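Local coordinates for uncharacterized protein (Enterococcus faecalis, PDB 2QRU) that has no established function but adopts an alpha/beta hydrolase fold and is probably a hydrolase, at residues A[17-22]-A[60-65]; A[40-45]-A[168-173]; A[93-98]-A[120-125]. One frame throughout, in Å; residues are numbered along the deposited sequence. Where two conformers were deposited one is given.

Overall arrangement
The three contacts belong to one alpha/beta hydrolase domain built around a mixed sheet. Contact 1 pairs two neighbouring strands near one side of that sheet. Contact 2 joins two loops, and its centre is about 17 Å from that of contact 1. The two meet directly: Lys43 NZ of contact 2 forms a salt bridge with Asp65 OD1 of contact 1, 2.6 Å away. Contact 3 joins two loops that lead into strands. It touches contact 1 where Leu62 packs on Ile93. Contacts 2 and 3 lie about 28 Å apart between centres, on opposite sides of the chain's centre. Tyr40 of contact 2 lies near the probable Ser104, His249 and Asp221 triad.

Contact 1: A[17-22]-A[60-65]; sequences VTIYPT and TVLALD
Thr18 and Ala63 bond to each other through both backbone groups. Thr18 N gives to Ala63 O at 2.9 Å, and Ala63 N returns a bond to Thr18 O at 2.8 Å. Tyr20 and Val61 repeat the exchange. Tyr20 N to Val61 O measures 2.9 Å, while Val61 N to Tyr20 O is longer at 3.1 Å, with its donor tilted 32° from the carbonyl plane. Val61 O also faces the Ile19 CA hydrogen and the edge of the Tyr20 ring.

Val17 with Leu64 and Ile19 with Leu62 are the non-hydrogen-bonded pairs. Their outward backbone groups serve the next strands: Val17 bonds Gln9 and Ile19 bonds Asn7 on one side, and Leu62 bonds Val30 on the other. Val17 CG2 is anti to the backbone N and rests on Leu62 CB at 3.7 Å. The Ile19 and Leu62 side chains lie side by side, pointing the same way, with CG1 of Ile19 3.8 Å from CD2 of Leu62. Helix 74-93 covers this face. On the other face the Tyr20 ring crosses Val61, its CD1 4.0 Å from Val61 CB.

Past the strand end, Thr22 N makes a weak bond of 3.3 Å to Thr60 OG1. The hydroxyls of Thr22 and Thr60 both bond Thr27 OG1, and Thr22 OG1 also bonds Thr24 O. Thr18 OG1 hydrogen-bonds Asn8 OD1. Asp65 OD2 bonds Thr16 OG1.

This is a regular antiparallel ladder, strand 16-20 against strand 59-64, in the N-terminal part of the mixed sheet of an alpha/beta hydrolase fold.

Contact 2: A[40-45]-A[168-173]; sequences YGTKSD and PFLSRY. With EDO (1,2-ethanediol), chain G.
Tyr40 and Tyr173 form a T-shaped aromatic pair. The edge of Tyr173 is turned to the face of Tyr40, with the ring planes at 85° and the centroids 5.4 Å apart. CD2 of Tyr173 makes the closest approach between the rings, 3.6 Å from Tyr40 CZ. The CA of Tyr173 lies over the same Tyr40 ring in a CH-pi contact, 3.9 Å from its centroid. With Tyr40 CG between its own backbone N and carbonyl carbon, chi1 79°, the ring starts out beside Tyr173 N and CA. At the base of the side chain, Tyr40 CB packs on Arg172 CB at 3.6 Å.

Leu170 CD2 extends the apolar contact to Gly41 CA and Thr42 CG2. Thr42 CB meets Pro168 CA at 3.7 Å. A 1,2-ethanediol, probably from the crystallisation liquor, lies beside these residues. Its O2 accepts from Thr42 N at 3.0 Å and donates to Asp45 OD2 at 2.7 Å.

The next shell fixes both loops. Thr42 OG1 accepts from Ser44 N in an ST turn and also bonds Asp166 OD1. Leu170 to Tyr173 form a type I turn that leads into helix 173-181. Arg172 ties the two loops together, its NE bonded to Ile39 O. Its guanidinium reaches further to Asn71, Ala69 and Asp159.

A bound phosphate ion, probably also from the crystallisation liquor, lies about 4 Å from the Tyr40 side chain. The contact joins the loop after strand 28-33 to the one before helix 173-181, near the probable Ser-His-Asp active site of an alpha/beta hydrolase.

Contact 3: A[93-98]-A[120-125]; sequences IQNQSF and LNLTPQ
Phe98 and Pro124 make the close-packed part of this contact. Pro124 CA lies over one face of the Phe98 ring in a CH-pi contact, 4.0 Å from the centroid and 27° off the ring normal. The proline ring crosses the phenylalanine at an oblique angle, and its CG comes within 3.8 Å of Phe98 CE2. The far end of the ring comes up to Leu122, whose carbonyl O sits near the ring plane, 3.1 Å from Phe98 CZ.

The backbones are joined beside the ring. Gln125 N donates to Phe98 O at 2.7 Å, and the bond is nearly straight, with an N-H...O angle of 174°. The Phe98 ring also meets Phe85 of helix 74-93 and touches Leu117 of helix 105-119. It is therefore buried among both helices and the Pro124 loop.

The other side is looser. A water bridges the backbones, accepting from Phe98 N at 3.2 Å and donating to Thr123 O at 3.0 Å. Further out, exposed Asn95 meets the partly exposed Leu122 through a single approach, Asn95 OD1 to Leu122 CD2 at 3.8 Å. The backbones are well apart there, with 7.9 Å between Asn95 CA and Leu122 CA.

Both loops follow a helix. A type I' turn from Ile93 to Gln96 leads out of the end of helix 74-93. Asn121, with positive phi, is the C-prime residue of the Schellman motif that ends helix 105-119. The contact joins two successive helix-to-strand loops, leading into the adjacent parallel strands 98-103 and 127-130, as expected of the repeated beta-alpha-beta crossovers of an alpha/beta hydrolase fold.

Contact 1: A[17-22]-A[60-65]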
ATOM      1  N   VAL A  17       5.274  11.665   7.776  1.00 24.50           N
ATOM      2  CA  VAL A  17       4.369  10.655   8.319  1.00 24.29           C
ATOM      3  C   VAL A  17       3.265  11.405   9.067  1.00 23.92           C
ATOM      4  O   VAL A  17       3.547  12.411   9.737  1.00 24.00           O
ATOM      5  CB  VAL A  17       5.133   9.678   9.235  1.00 24.44           C
ATOM      6  CG1 VAL A  17       5.857  10.416  10.374  1.00 25.01           C
ATOM      7  CG2 VAL A  17       4.191   8.550   9.772  1.00 25.44           C
ATOM      8  N   THR A  18       2.020  10.965   8.892  1.00 24.16           N
ATOM      9  CA  THR A  18       0.895  11.450   9.703  1.00 24.47           C
ATOM     10  C   THR A  18       0.680  10.422  10.814  1.00 24.93           C
ATOM     11  O   THR A  18       0.484   9.225  10.531  1.00 24.78           O
ATOM     12  CB  THR A  18      -0.399  11.633   8.868  1.00 25.48           C
ATOM     13  OG1 THR A  18      -0.189  12.610   7.833  1.00 26.07           O
ATOM     14  CG2 THR A  18      -1.556  12.123   9.754  1.00 24.47           C
ATOM     15  N   ILE A  19       0.786  10.893  12.056  1.00 24.37           N
ATOM     16  CA  ILE A  19       0.689  10.032  13.253  1.00 25.20           C
ATOM     17  C   ILE A  19      -0.702  10.171  13.879  1.00 25.17           C
ATOM     18  O   ILE A  19      -1.172  11.288  14.126  1.00 24.17           O
ATOM     19  CB  ILE A  19       1.775  10.441  14.286  1.00 26.03           C
ATOM     20  CG1 ILE A  19       3.160  10.347  13.663  1.00 26.40           C
ATOM     21  CG2 ILE A  19       1.703   9.590  15.553  1.00 26.19           C
ATOM     22  CD1 ILE A  19       4.215  11.147  14.359  1.00 29.37           C
ATOM     23  N   TYR A  20      -1.366   9.042  14.126  1.00 25.04           N
ATOM     24  CA  TYR A  20      -2.643   9.041  14.830  1.00 25.87           C
ATOM     25  C   TYR A  20      -2.447   8.223  16.110  1.00 26.28           C
ATOM     26  O   TYR A  20      -2.519   7.004  16.080  1.00 25.46           O
ATOM     27  CB  TYR A  20      -3.718   8.360  13.978  1.00 26.39           C
ATOM     28  CG  TYR A  20      -4.016   8.934  12.604  1.00 25.83           C
ATOM     29  CD1 TYR A  20      -3.235   8.596  11.490  1.00 27.14           C
ATOM     30  CD2 TYR A  20      -5.144   9.735  12.406  1.00 27.84           C
ATOM     31  CE1 TYR A  20      -3.549   9.083  10.230  1.00 27.14           C
ATOM     32  CE2 TYR A  20      -5.469  10.227  11.165  1.00 27.80           C
ATOM     33  CZ  TYR A  20      -4.666   9.887  10.072  1.00 28.21           C
ATOM     34  OH  TYR A  20      -4.971  10.368   8.826  1.00 29.63           O
ATOM     35  N   PRO A  21      -2.147   8.888  17.242  1.00 27.79           N
ATOM     36  CA  PRO A  21      -1.876   8.171  18.493  1.00 28.90           C
ATOM     37  C   PRO A  21      -3.093   7.440  19.096  1.00 30.14           C
ATOM     38  O   PRO A  21      -4.247   7.833  18.888  1.00 29.34           O
ATOM     39  CB  PRO A  21      -1.419   9.284  19.458  1.00 28.47           C
ATOM     40  CG  PRO A  21      -1.145  10.484  18.601  1.00 30.22           C
ATOM     41  CD  PRO A  21      -2.003  10.348  17.385  1.00 28.08           C
ATOM     42  N   THR A  22      -2.812   6.374  19.834  1.00 31.51           N
ATOM     43  CA  THR A  22      -3.833   5.745  20.678  1.00 34.05           C
ATOM     44  C   THR A  22      -3.997   6.565  21.964  1.00 35.69           C
ATOM     45  O   THR A  22      -3.255   7.531  22.191  1.00 36.06           O
ATOM     46  CB  THR A  22      -3.431   4.318  21.039  1.00 34.19           C
ATOM     47  OG1 THR A  22      -2.157   4.344  21.704  1.00 35.84           O
ATOM     48  CG2 THR A  22      -3.318   3.491  19.788  1.00 33.72           C
ATOM     49  N   THR A  60      -1.089   2.747  17.313  1.00 24.02           N
ATOM     50  CA  THR A  60      -0.828   4.073  16.772  1.00 23.76           C
ATOM     51  C   THR A  60      -0.568   3.917  15.267  1.00 23.18           C
ATOM     52  O   THR A  60       0.275   3.121  14.853  1.00 24.07           O
ATOM     53  CB  THR A  60       0.393   4.714  17.472  1.00 24.21           C
ATOM     54  OG1 THR A  60       0.043   5.050  18.828  1.00 26.54           O
ATOM     55  CG2 THR A  60       0.859   5.981  16.739  1.00 25.18           C
ATOM     56  N   VAL A  61      -1.296   4.687  14.452  1.00 23.27           N
ATOM     57  CA  VAL A  61      -1.159   4.572  12.999  1.00 22.99           C
ATOM     58  C   VAL A  61      -0.128   5.575  12.493  1.00 23.92           C
ATOM     59  O   VAL A  61      -0.173   6.759  12.839  1.00 23.18           O
ATOM     60  CB  VAL A  61      -2.516   4.778  12.284  1.00 24.25           C
ATOM     61  CG1 VAL A  61      -2.327   4.726  10.774  1.00 24.09           C
ATOM     62  CG2 VAL A  61      -3.523   3.696  12.716  1.00 25.73           C
ATOM     63  N   LEU A  62       0.790   5.070  11.677  1.00 24.23           N
ATOM     64  CA  LEU A  62       1.827   5.904  11.051  1.00 24.53           C
ATOM     65  C   LEU A  62       1.583   5.842   9.544  1.00 24.77           C
ATOM     66  O   LEU A  62       1.945   4.862   8.905  1.00 25.02           O
ATOM     67  CB  LEU A  62       3.225   5.369  11.410  1.00 23.72           C
ATOM     68  CG  LEU A  62       3.466   5.203  12.919  1.00 24.04           C
ATOM     69  CD1 LEU A  62       4.767   4.498  13.204  1.00 24.80           C
ATOM     70  CD2 LEU A  62       3.403   6.559  13.644  1.00 24.42           C
ATOM     71  N   ALA A  63       0.927   6.866   8.997  1.00 24.55           N
ATOM     72  CA  ALA A  63       0.576   6.885   7.580  1.00 24.62           C
ATOM     73  C   ALA A  63       1.728   7.549   6.832  1.00 25.38           C
ATOM     74  O   ALA A  63       2.020   8.718   7.075  1.00 24.98           O
ATOM     75  CB  ALA A  63      -0.738   7.650   7.365  1.00 23.57           C
ATOM     76  N   LEU A  64       2.387   6.806   5.947  1.00 24.80           N
ATOM     77  CA  LEU A  64       3.736   7.191   5.508  1.00 24.54           C
ATOM     78  C   LEU A  64       3.822   7.615   4.031  1.00 24.82           C
ATOM     79  O   LEU A  64       3.190   7.001   3.160  1.00 24.59           O
ATOM     80  CB  LEU A  64       4.698   5.993   5.780  1.00 24.54           C
ATOM     81  CG  LEU A  64       6.205   6.180   5.653  1.00 24.61           C
ATOM     82  CD1 LEU A  64       6.708   7.293   6.604  1.00 23.75           C
ATOM     83  CD2 LEU A  64       6.987   4.855   5.889  1.00 26.38           C
ATOM     84  N   ASP A  65       4.628   8.648   3.753  1.00 23.47           N
ATOM     85  CA  ASP A  65       4.890   9.026   2.358  1.00 24.23           C
ATOM     86  C   ASP A  65       5.782   8.001   1.673  1.00 24.17           C
ATOM     87  O   ASP A  65       6.686   7.439   2.298  1.00 24.89           O
ATOM     88  CB  ASP A  65       5.686  10.341   2.292  1.00 23.89           C
ATOM     89  CG  ASP A  65       4.876  11.590   2.630  1.00 25.17           C
ATOM     90  OD1 ASP A  65       3.635  11.578   2.706  1.00 25.04           O
ATOM     91  OD2 ASP A  65       5.537  12.631   2.812  1.00 25.80           O
TER

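Contact 2: A[40-45]-A[168-173]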
ATOM      1  N   TYR A  40       0.117   8.209  -8.200  1.00 24.30           N
ATOM      2  CA  TYR A  40      -0.603   9.297  -7.545  1.00 25.18           C
ATOM      3  C   TYR A  40      -0.958   8.957  -6.092  1.00 25.23           C
ATOM      4  O   TYR A  40      -0.629   7.885  -5.607  1.00 23.86           O
ATOM      5  CB  TYR A  40      -1.847   9.708  -8.362  1.00 25.13           C
ATOM      6  CG  TYR A  40      -3.076   8.816  -8.231  1.00 27.21           C
ATOM      7  CD1 TYR A  40      -3.188   7.610  -8.941  1.00 25.01           C
ATOM      8  CD2 TYR A  40      -4.145   9.200  -7.410  1.00 27.05           C
ATOM      9  CE1 TYR A  40      -4.331   6.793  -8.810  1.00 26.96           C
ATOM     10  CE2 TYR A  40      -5.287   8.398  -7.270  1.00 27.99           C
ATOM     11  CZ  TYR A  40      -5.388   7.215  -7.981  1.00 28.83           C
ATOM     12  OH  TYR A  40      -6.532   6.447  -7.820  1.00 29.50           O
ATOM     13  N   GLY A  41      -1.584   9.910  -5.406  1.00 25.59           N
ATOM     14  CA  GLY A  41      -2.208   9.616  -4.114  1.00 25.53           C
ATOM     15  C   GLY A  41      -1.431  10.115  -2.919  1.00 25.65           C
ATOM     16  O   GLY A  41      -0.391  10.780  -3.061  1.00 25.39           O
ATOM     17  N   THR A  42      -1.931   9.763  -1.732  1.00 24.35           N
ATOM     18  CA  THR A  42      -1.534  10.432  -0.524  1.00 24.76           C
ATOM     19  C   THR A  42      -1.811   9.568   0.697  1.00 24.42           C
ATOM     20  O   THR A  42      -2.812   8.854   0.734  1.00 25.01           O
ATOM     21  CB  THR A  42      -2.314  11.780  -0.413  1.00 24.28           C
ATOM     22  OG1 THR A  42      -2.039  12.402   0.842  1.00 23.53           O
ATOM     23  CG2 THR A  42      -3.826  11.549  -0.530  1.00 26.37           C
ATOM     24  N   LYS A  43      -0.904   9.626   1.671  1.00 25.58           N
ATOM     25  CA  LYS A  43      -1.118   9.071   3.027  1.00 25.41           C
ATOM     26  C   LYS A  43      -2.438   9.537   3.624  1.00 26.09           C
ATOM     27  O   LYS A  43      -3.001   8.878   4.493  1.00 25.54           O
ATOM     28  CB  LYS A  43       0.021   9.439   3.981  1.00 25.09           C
ATOM     29  CG  LYS A  43       0.296  10.961   4.155  1.00 26.61           C
ATOM     30  CD  LYS A  43       1.422  11.202   5.155  1.00 26.25           C
ATOM     31  CE  LYS A  43       1.739  12.732   5.289  1.00 24.90           C
ATOM     32  NZ  LYS A  43       2.108  13.312   3.959  1.00 25.90           N
ATOM     33  N   SER A  44      -2.912  10.705   3.178  1.00 25.11           N
ATOM     34  CA  SER A  44      -4.217  11.232   3.576  1.00 26.05           C
ATOM     35  C   SER A  44      -5.448  10.453   3.065  1.00 26.03           C
ATOM     36  O   SER A  44      -6.559  10.783   3.469  1.00 27.00           O
ATOM     37  CB  SER A  44      -4.312  12.708   3.161  1.00 26.16           C
ATOM     38  OG  SER A  44      -3.197  13.415   3.672  1.00 25.91           O
ATOM     39  N   ASP A  45      -5.269   9.425   2.214  1.00 25.24           N
ATOM     40  CA  ASP A  45      -6.419   8.644   1.721  1.00 25.29           C
ATOM     41  C   ASP A  45      -6.934   7.667   2.776  1.00 25.56           C
ATOM     42  O   ASP A  45      -7.930   6.985   2.552  1.00 26.16           O
ATOM     43  CB  ASP A  45      -6.164   7.927   0.376  1.00 25.76           C
ATOM     44  CG  ASP A  45      -5.256   6.702   0.502  1.00 26.66           C
ATOM     45  OD1 ASP A  45      -5.009   6.215   1.631  1.00 28.07           O
ATOM     46  OD2 ASP A  45      -4.829   6.186  -0.554  1.00 28.57           O
ATOM     47  N   PRO A 168      -1.585  15.250  -2.312  1.00 26.53           N
ATOM     48  CA  PRO A 168      -2.748  15.285  -1.388  1.00 27.59           C
ATOM     49  C   PRO A 168      -4.126  15.496  -2.034  1.00 28.27           C
ATOM     50  O   PRO A 168      -5.139  15.160  -1.421  1.00 29.27           O
ATOM     51  CB  PRO A 168      -2.413  16.427  -0.423  1.00 27.45           C
ATOM     52  CG  PRO A 168      -1.412  17.287  -1.166  1.00 27.12           C
ATOM     53  CD  PRO A 168      -0.613  16.324  -2.030  1.00 25.34           C
ATOM     54  N   PHE A 169      -4.168  16.013  -3.254  1.00 29.91           N
ATOM     55  CA  PHE A 169      -5.443  16.274  -3.922  1.00 30.21           C
ATOM     56  C   PHE A 169      -5.687  15.363  -5.130  1.00 29.39           C
ATOM     57  O   PHE A 169      -6.552  15.643  -5.967  1.00 29.52           O
ATOM     58  CB  PHE A 169      -5.540  17.758  -4.277  1.00 31.76           C
ATOM     59  CG  PHE A 169      -5.388  18.648  -3.083  1.00 33.25           C
ATOM     60  CD1 PHE A 169      -6.245  18.504  -1.987  1.00 36.34           C
ATOM     61  CD2 PHE A 169      -4.356  19.576  -3.019  1.00 35.08           C
ATOM     62  CE1 PHE A 169      -6.103  19.312  -0.848  1.00 38.02           C
ATOM     63  CE2 PHE A 169      -4.205  20.394  -1.888  1.00 37.71           C
ATOM     64  CZ  PHE A 169      -5.079  20.259  -0.804  1.00 36.64           C
ATOM     65  N   LEU A 170      -4.913  14.275  -5.210  1.00 28.59           N
ATOM     66  CA  LEU A 170      -5.033  13.290  -6.287  1.00 28.02           C
ATOM     67  C   LEU A 170      -4.909  13.909  -7.685  1.00 28.31           C
ATOM     68  O   LEU A 170      -5.552  13.467  -8.638  1.00 28.33           O
ATOM     69  CB  LEU A 170      -6.332  12.470  -6.150  1.00 28.45           C
ATOM     70  CG  LEU A 170      -6.736  12.049  -4.727  1.00 29.47           C
ATOM     71  CD1 LEU A 170      -7.959  11.134  -4.711  1.00 30.74           C
ATOM     72  CD2 LEU A 170      -5.577  11.375  -4.023  1.00 28.11           C
ATOM     73  N   SER A 171      -4.069  14.936  -7.799  1.00 27.82           N
ATOM     74  CA  SER A 171      -3.913  15.657  -9.045  1.00 28.58           C
ATOM     75  C   SER A 171      -3.202  14.817 -10.116  1.00 28.45           C
ATOM     76  O   SER A 171      -3.342  15.073 -11.313  1.00 28.31           O
ATOM     77  CB  SER A 171      -3.157  16.965  -8.801  1.00 28.98           C
ATOM     78  OG  SER A 171      -1.798  16.710  -8.494  1.00 30.50           O
ATOM     79  N   ARG A 172      -2.458  13.802  -9.678  1.00 28.58           N
ATOM     80  CA  ARG A 172      -1.707  12.960 -10.610  1.00 28.68           C
ATOM     81  C   ARG A 172      -2.530  11.743 -11.060  1.00 29.37           C
ATOM     82  O   ARG A 172      -2.031  10.880 -11.798  1.00 28.22           O
ATOM     83  CB  ARG A 172      -0.376  12.534  -9.982  1.00 28.66           C
ATOM     84  CG  ARG A 172       0.545  13.698  -9.560  1.00 27.37           C
ATOM     85  CD  ARG A 172       1.668  13.196  -8.638  1.00 29.00           C
ATOM     86  NE  ARG A 172       2.499  12.200  -9.308  1.00 26.28           N
ATOM     87  CZ  ARG A 172       3.507  12.487 -10.141  1.00 26.32           C
ATOM     88  NH1 ARG A 172       3.839  13.751 -10.376  1.00 27.10           N
ATOM     89  NH2 ARG A 172       4.202  11.506 -10.733  1.00 28.10           N
ATOM     90  N   TYR A 173      -3.792  11.686 -10.614  1.00 29.28           N
ATOM     91  CA  TYR A 173      -4.714  10.596 -10.979  1.00 30.12           C
ATOM     92  C   TYR A 173      -4.781  10.365 -12.505  1.00 29.71           C
ATOM     93  O   TYR A 173      -4.703   9.224 -12.987  1.00 29.52           O
ATOM     94  CB  TYR A 173      -6.111  10.865 -10.379  1.00 31.39           C
ATOM     95  CG  TYR A 173      -7.217   9.999 -10.938  1.00 32.93           C
ATOM     96  CD1 TYR A 173      -7.909  10.383 -12.096  1.00 35.03           C
ATOM     97  CD2 TYR A 173      -7.572   8.797 -10.314  1.00 33.93           C
ATOM     98  CE1 TYR A 173      -8.918   9.592 -12.621  1.00 36.08           C
ATOM     99  CE2 TYR A 173      -8.590   8.003 -10.820  1.00 35.10           C
ATOM    100  CZ  TYR A 173      -9.255   8.404 -11.969  1.00 36.59           C
ATOM    101  OH  TYR A 173     -10.257   7.618 -12.485  1.00 38.40           O
TER
HETATM  102  C1  EDO G 278      -6.487   7.305  -3.290  1.00 33.88           C
HETATM  103  O1  EDO G 278      -6.562   5.865  -3.224  1.00 38.75           O
HETATM  104  C2  EDO G 278      -5.011   7.644  -3.555  1.00 30.57           C
HETATM  105  O2  EDO G 278      -4.246   8.025  -2.406  1.00 25.85           O

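Contact 3: A[93-98]-A[120-125]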
ATOM      1  N   ILE A  93       8.924   4.304  16.173  1.00 26.74           N
ATOM      2  CA  ILE A  93       8.605   2.938  16.592  1.00 26.40           C
ATOM      3  C   ILE A  93       9.579   2.452  17.662  1.00 27.86           C
ATOM      4  O   ILE A  93       9.187   1.750  18.606  1.00 28.28           O
ATOM      5  CB  ILE A  93       8.549   1.927  15.389  1.00 26.01           C
ATOM      6  CG1 ILE A  93       7.559   2.420  14.328  1.00 25.20           C
ATOM      7  CG2 ILE A  93       8.188   0.541  15.892  1.00 25.58           C
ATOM      8  CD1 ILE A  93       7.633   1.678  12.951  1.00 24.42           C
ATOM      9  N   GLN A  94      10.844   2.848  17.513  1.00 29.43           N
ATOM     10  CA  GLN A  94      11.914   2.535  18.474  1.00 30.86           C
ATOM     11  C   GLN A  94      11.957   1.061  18.877  1.00 31.39           C
ATOM     12  O   GLN A  94      12.050   0.730  20.065  1.00 31.39           O
ATOM     13  CB  GLN A  94      11.848   3.446  19.709  1.00 31.24           C
ATOM     14  CG  GLN A  94      11.908   4.916  19.394  1.00 32.88           C
ATOM     15  CD  GLN A  94      11.794   5.762  20.652  1.00 35.81           C
ATOM     16  OE1 GLN A  94      12.262   5.365  21.714  1.00 37.37           O
ATOM     17  NE2 GLN A  94      11.157   6.919  20.541  1.00 37.94           N
ATOM     18  N   ASN A  95      11.881   0.196  17.864  1.00 31.47           N
ATOM     19  CA  ASN A  95      11.964  -1.260  18.019  1.00 32.15           C
ATOM     20  C   ASN A  95      10.802  -1.903  18.762  1.00 31.98           C
ATOM     21  O   ASN A  95      10.891  -3.069  19.134  1.00 33.28           O
ATOM     22  CB  ASN A  95      13.319  -1.681  18.626  1.00 32.64           C
ATOM     23  CG  ASN A  95      14.488  -1.267  17.758  1.00 34.95           C
ATOM     24  OD1 ASN A  95      14.585  -1.674  16.593  1.00 37.08           O
ATOM     25  ND2 ASN A  95      15.377  -0.454  18.312  1.00 38.42           N
ATOM     26  N   GLN A  96       9.710  -1.160  18.959  1.00 31.20           N
ATOM     27  CA  GLN A  96       8.466  -1.723  19.507  1.00 30.82           C
ATOM     28  C   GLN A  96       7.756  -2.546  18.419  1.00 29.64           C
ATOM     29  O   GLN A  96       8.080  -2.413  17.242  1.00 30.01           O
ATOM     30  CB  GLN A  96       7.525  -0.615  19.963  1.00 31.69           C
ATOM     31  CG  GLN A  96       8.030   0.154  21.188  1.00 35.25           C
ATOM     32  CD  GLN A  96       7.726  -0.572  22.473  1.00 40.33           C
ATOM     33  OE1 GLN A  96       8.621  -0.818  23.285  1.00 44.67           O
ATOM     34  NE2 GLN A  96       6.461  -0.924  22.670  1.00 41.58           N
ATOM     35  N   SER A  97       6.806  -3.386  18.825  0.60 29.20           N
ATOM     36  CA  SER A  97       6.056  -4.192  17.871  0.60 28.25           C
ATOM     37  C   SER A  97       5.325  -3.298  16.886  0.60 27.52           C
ATOM     38  O   SER A  97       4.835  -2.219  17.233  0.60 26.78           O
ATOM     39  CB  SER A  97       5.044  -5.099  18.572  0.60 28.79           C
ATOM     40  OG  SER A  97       5.704  -6.071  19.359  0.60 30.20           O
ATOM     41  N   PHE A  98       5.249  -3.759  15.642  1.00 26.20           N
ATOM     42  CA  PHE A  98       4.495  -3.023  14.642  1.00 24.35           C
ATOM     43  C   PHE A  98       3.945  -3.974  13.604  1.00 24.55           C
ATOM     44  O   PHE A  98       4.522  -5.044  13.352  1.00 24.83           O
ATOM     45  CB  PHE A  98       5.382  -1.970  13.944  1.00 24.51           C
ATOM     46  CG  PHE A  98       6.463  -2.586  13.061  1.00 23.35           C
ATOM     47  CD1 PHE A  98       7.668  -3.035  13.610  1.00 25.60           C
ATOM     48  CD2 PHE A  98       6.234  -2.782  11.706  1.00 25.70           C
ATOM     49  CE1 PHE A  98       8.637  -3.633  12.804  1.00 25.11           C
ATOM     50  CE2 PHE A  98       7.198  -3.395  10.901  1.00 23.20           C
ATOM     51  CZ  PHE A  98       8.388  -3.822  11.456  1.00 24.85           C
ATOM     52  N   LEU A 120      17.085  -6.892   7.887  1.00 35.24           N
ATOM     53  CA  LEU A 120      17.524  -5.916   8.863  1.00 34.82           C
ATOM     54  C   LEU A 120      17.067  -6.284  10.279  1.00 34.57           C
ATOM     55  O   LEU A 120      17.119  -5.447  11.177  1.00 34.03           O
ATOM     56  CB  LEU A 120      16.964  -4.548   8.483  1.00 34.72           C
ATOM     57  CG  LEU A 120      17.396  -3.947   7.144  1.00 35.28           C
ATOM     58  CD1 LEU A 120      16.475  -2.778   6.808  1.00 35.41           C
ATOM     59  CD2 LEU A 120      18.875  -3.517   7.166  1.00 35.52           C
ATOM     60  N   ASN A 121      16.597  -7.522  10.465  1.00 34.79           N
ATOM     61  CA  ASN A 121      16.039  -7.979  11.752  1.00 34.91           C
ATOM     62  C   ASN A 121      14.870  -7.154  12.289  1.00 34.06           C
ATOM     63  O   ASN A 121      14.807  -6.863  13.489  1.00 34.59           O
ATOM     64  CB  ASN A 121      17.143  -8.057  12.819  1.00 35.93           C
ATOM     65  CG  ASN A 121      18.008  -9.267  12.656  1.00 38.97           C
ATOM     66  OD1 ASN A 121      17.516 -10.400  12.676  1.00 43.98           O
ATOM     67  ND2 ASN A 121      19.308  -9.049  12.498  1.00 41.25           N
ATOM     68  N   LEU A 122      13.939  -6.791  11.406  1.00 31.29           N
ATOM     69  CA  LEU A 122      12.823  -5.913  11.755  1.00 30.74           C
ATOM     70  C   LEU A 122      11.470  -6.457  11.260  1.00 30.50           C
ATOM     71  O   LEU A 122      10.660  -5.728  10.658  1.00 31.38           O
ATOM     72  CB  LEU A 122      13.042  -4.524  11.180  1.00 30.84           C
ATOM     73  CG  LEU A 122      14.082  -3.688  11.928  1.00 31.28           C
ATOM     74  CD1 LEU A 122      14.424  -2.461  11.105  1.00 31.50           C
ATOM     75  CD2 LEU A 122      13.500  -3.293  13.284  1.00 35.16           C
ATOM     76  N   THR A 123      11.210  -7.710  11.565  1.00 29.31           N
ATOM     77  CA  THR A 123      10.025  -8.390  11.056  1.00 29.00           C
ATOM     78  C   THR A 123       8.714  -7.788  11.628  1.00 26.77           C
ATOM     79  O   THR A 123       8.581  -7.630  12.841  1.00 26.41           O
ATOM     80  CB  THR A 123      10.085  -9.880  11.390  1.00 30.35           C
ATOM     81  OG1 THR A 123      11.356 -10.416  10.979  1.00 33.65           O
ATOM     82  CG2 THR A 123       8.952 -10.611  10.700  1.00 32.80           C
ATOM     83  N   PRO A 124       7.754  -7.445  10.749  1.00 25.94           N
ATOM     84  CA  PRO A 124       6.445  -6.986  11.245  1.00 24.74           C
ATOM     85  C   PRO A 124       5.780  -8.094  12.055  1.00 25.25           C
ATOM     86  O   PRO A 124       6.045  -9.270  11.803  1.00 24.39           O
ATOM     87  CB  PRO A 124       5.633  -6.759   9.958  1.00 25.53           C
ATOM     88  CG  PRO A 124       6.723  -6.527   8.868  1.00 24.94           C
ATOM     89  CD  PRO A 124       7.818  -7.481   9.276  1.00 24.74           C
ATOM     90  N   GLN A 125       4.918  -7.714  13.003  1.00 24.00           N
ATOM     91  CA  GLN A 125       4.140  -8.674  13.774  1.00 25.31           C
ATOM     92  C   GLN A 125       3.041  -9.285  12.904  1.00 24.02           C
ATOM     93  O   GLN A 125       2.672 -10.452  13.093  1.00 23.91           O
ATOM     94  CB  GLN A 125       3.516  -8.002  15.024  1.00 25.31           C
ATOM     95  CG  GLN A 125       2.802  -8.991  15.977  1.00 28.78           C
ATOM     96  CD  GLN A 125       1.921  -8.310  17.060  1.00 31.91           C
ATOM     97  OE1 GLN A 125       1.326  -7.235  16.844  1.00 38.04           O
ATOM     98  NE2 GLN A 125       1.808  -8.965  18.218  1.00 38.42           N
TER
HETATM   99  O   HOH W   1       7.415  -6.026  15.051  1.00 24.51           O